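B-129 (PDB 2WBT) probably binds DNA through a pair of zinc fingers and is essential for the function of its hyperthermophilic archaeal virus. Local coordinates at residues H119-K122 and I126-S129. Numbering follows the deposited sequence.
With ZN (zinc ion), chain D.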
ATOM      1  N   HIS A 119      13.684  12.304   1.684  1.00 24.91           N
ATOM      2  CA  HIS A 119      12.873  11.761   2.776  1.00 24.95           C
ATOM      3  C   HIS A 119      11.812  10.780   2.281  1.00 25.26           C
ATOM      4  O   HIS A 119      11.675   9.684   2.831  1.00 25.25           O
ATOM      5  CB  HIS A 119      12.216  12.890   3.581  1.00 24.78           C
ATOM      6  CG  HIS A 119      11.050  12.443   4.409  1.00 24.29           C
ATOM      7  ND1 HIS A 119      11.180  11.902   5.681  1.00 23.56           N
ATOM      8  CD2 HIS A 119       9.720  12.483   4.147  1.00 23.88           C
ATOM      9  CE1 HIS A 119       9.981  11.617   6.157  1.00 23.47           C
ATOM     10  NE2 HIS A 119       9.076  11.960   5.244  1.00 23.52           N
ATOM     11  N   VAL A 120      11.070  11.167   1.245  1.00 25.68           N
ATOM     12  CA  VAL A 120      10.007  10.312   0.703  1.00 26.02           C
ATOM     13  C   VAL A 120      10.569   9.019   0.096  1.00 26.33           C
ATOM     14  O   VAL A 120       9.869   8.010   0.011  1.00 26.36           O
ATOM     15  CB  VAL A 120       9.146  11.067  -0.337  1.00 26.02           C
ATOM     16  CG1 VAL A 120       8.085  10.150  -0.937  1.00 26.02           C
ATOM     17  CG2 VAL A 120       8.492  12.282   0.300  1.00 26.03           C
ATOM     18  N   CYS A 121      11.834   9.055  -0.315  1.00 26.68           N
ATOM     19  CA  CYS A 121      12.524   7.861  -0.805  1.00 26.96           C
ATOM     20  C   CYS A 121      13.114   7.031   0.336  1.00 27.05           C
ATOM     21  O   CYS A 121      12.993   5.809   0.342  1.00 27.07           O
ATOM     22  CB  CYS A 121      13.640   8.252  -1.775  1.00 27.04           C
ATOM     23  SG  CYS A 121      14.586   6.849  -2.438  1.00 27.38           S
ATOM     24  N   LYS A 122      13.765   7.692   1.289  1.00 27.15           N
ATOM     25  CA  LYS A 122      14.446   6.990   2.383  1.00 27.21           C
ATOM     26  C   LYS A 122      13.500   6.365   3.400  1.00 27.20           C
ATOM     27  O   LYS A 122      13.739   5.247   3.853  1.00 27.20           O
ATOM     28  CB  LYS A 122      15.399   7.924   3.122  1.00 27.24           C
ATOM     29  CG  LYS A 122      16.742   8.108   2.438  1.00 27.33           C
ATOM     30  CD  LYS A 122      17.686   9.012   3.236  1.00 27.42           C
ATOM     31  CE  LYS A 122      16.963  10.106   4.027  1.00 27.46           C
ATOM     32  NZ  LYS A 122      17.881  11.227   4.393  1.00 27.48           N
ATOM     33  N   ILE A 126       9.536   5.655  -1.873  1.00 27.82           N
ATOM     34  CA  ILE A 126       9.018   6.055  -3.173  1.00 28.04           C
ATOM     35  C   ILE A 126      10.039   6.991  -3.800  1.00 28.25           C
ATOM     36  O   ILE A 126      10.215   8.128  -3.361  1.00 28.27           O
ATOM     37  CB  ILE A 126       7.635   6.697  -3.053  1.00 28.04           C
ATOM     38  CG1 ILE A 126       6.654   5.671  -2.478  1.00 28.04           C
ATOM     39  CG2 ILE A 126       7.155   7.194  -4.411  1.00 28.04           C
ATOM     40  CD1 ILE A 126       5.222   6.140  -2.441  1.00 28.04           C
ATOM     41  N   CYS A 127      10.705   6.485  -4.833  1.00 28.50           N
ATOM     42  CA  CYS A 127      11.952   7.056  -5.319  1.00 28.67           C
ATOM     43  C   CYS A 127      11.906   7.309  -6.821  1.00 28.91           C
ATOM     44  O   CYS A 127      11.282   6.553  -7.567  1.00 28.93           O
ATOM     45  CB  CYS A 127      13.104   6.103  -4.991  1.00 28.63           C
ATOM     46  SG  CYS A 127      13.188   5.611  -3.246  1.00 28.34           S
ATOM     47  N   VAL A 128      12.570   8.380  -7.253  1.00 29.16           N
ATOM     48  CA  VAL A 128      12.679   8.711  -8.675  1.00 29.34           C
ATOM     49  C   VAL A 128      14.069   9.244  -9.019  1.00 29.46           C
ATOM     50  O   VAL A 128      14.721   9.892  -8.197  1.00 29.48           O
ATOM     51  CB  VAL A 128      11.624   9.758  -9.108  1.00 29.35           C
ATOM     52  CG1 VAL A 128      10.216   9.216  -8.911  1.00 29.36           C
ATOM     53  CG2 VAL A 128      11.811  11.064  -8.343  1.00 29.36           C
ATOM     54  N   SER A 129      14.513   8.951 -10.238  1.00 29.59           N
ATOM     55  CA  SER A 129      15.748   9.516 -10.785  1.00 29.67           C
ATOM     56  C   SER A 129      15.679  11.040 -10.837  1.00 29.68           C
ATOM     57  O   SER A 129      16.411  11.728 -10.125  1.00 29.70           O
ATOM     58  CB  SER A 129      16.005   8.970 -12.192  1.00 29.68           C
ATOM     59  OG  SER A 129      16.443   7.623 -12.144  1.00 29.69           O
TER
HETATM   60 ZN    ZN D1131       7.075  11.595   5.087  1.00 38.91          ZN
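V120 and I126 meet where the extended tail 126-129 doubles back on the last turn of helix 113-122: the N of I126 gives a nearly straight hydrogen bond to the O of V120 (3.0 Å), and the CA atoms of C121 and I126 come within 4.6 Å. Next along, C121 and C127 are joined by a disulfide, SG to SG 2.0 Å, with a torsion of 93° about the S-S bond. C121 sends its SG anti to the backbone N (chi1 179°), while in C127 the sulfur stands anti to the carbonyl carbon (chi1 -53°), and with these two settings the sulfurs meet between helix and tail. Beside the hydrogen bond the side chains of V120 and I126 pass at a slant; CG1 of V120 touches CB of I126 at 4.1 Å, and I126 continues onto Y62 and L66 of helix 60-72.

Helix 113-122 belongs to the second C2H2 zinc finger and supplies H119 as a ligand. NE2 of H119 binds the zinc at 2.0 Å, with C103, C106 and H124 completing the site. The disulfide closes a loop from C121 to C127 that contains the ligand H124, while H119 sits on the helix turn just before it, so the covalent link brackets the last ligand of the finger. V128 reaches P78 and I94 of the first finger, and C127 packs against C127 of the second subunit, to which its backbone also hydrogen-bonds.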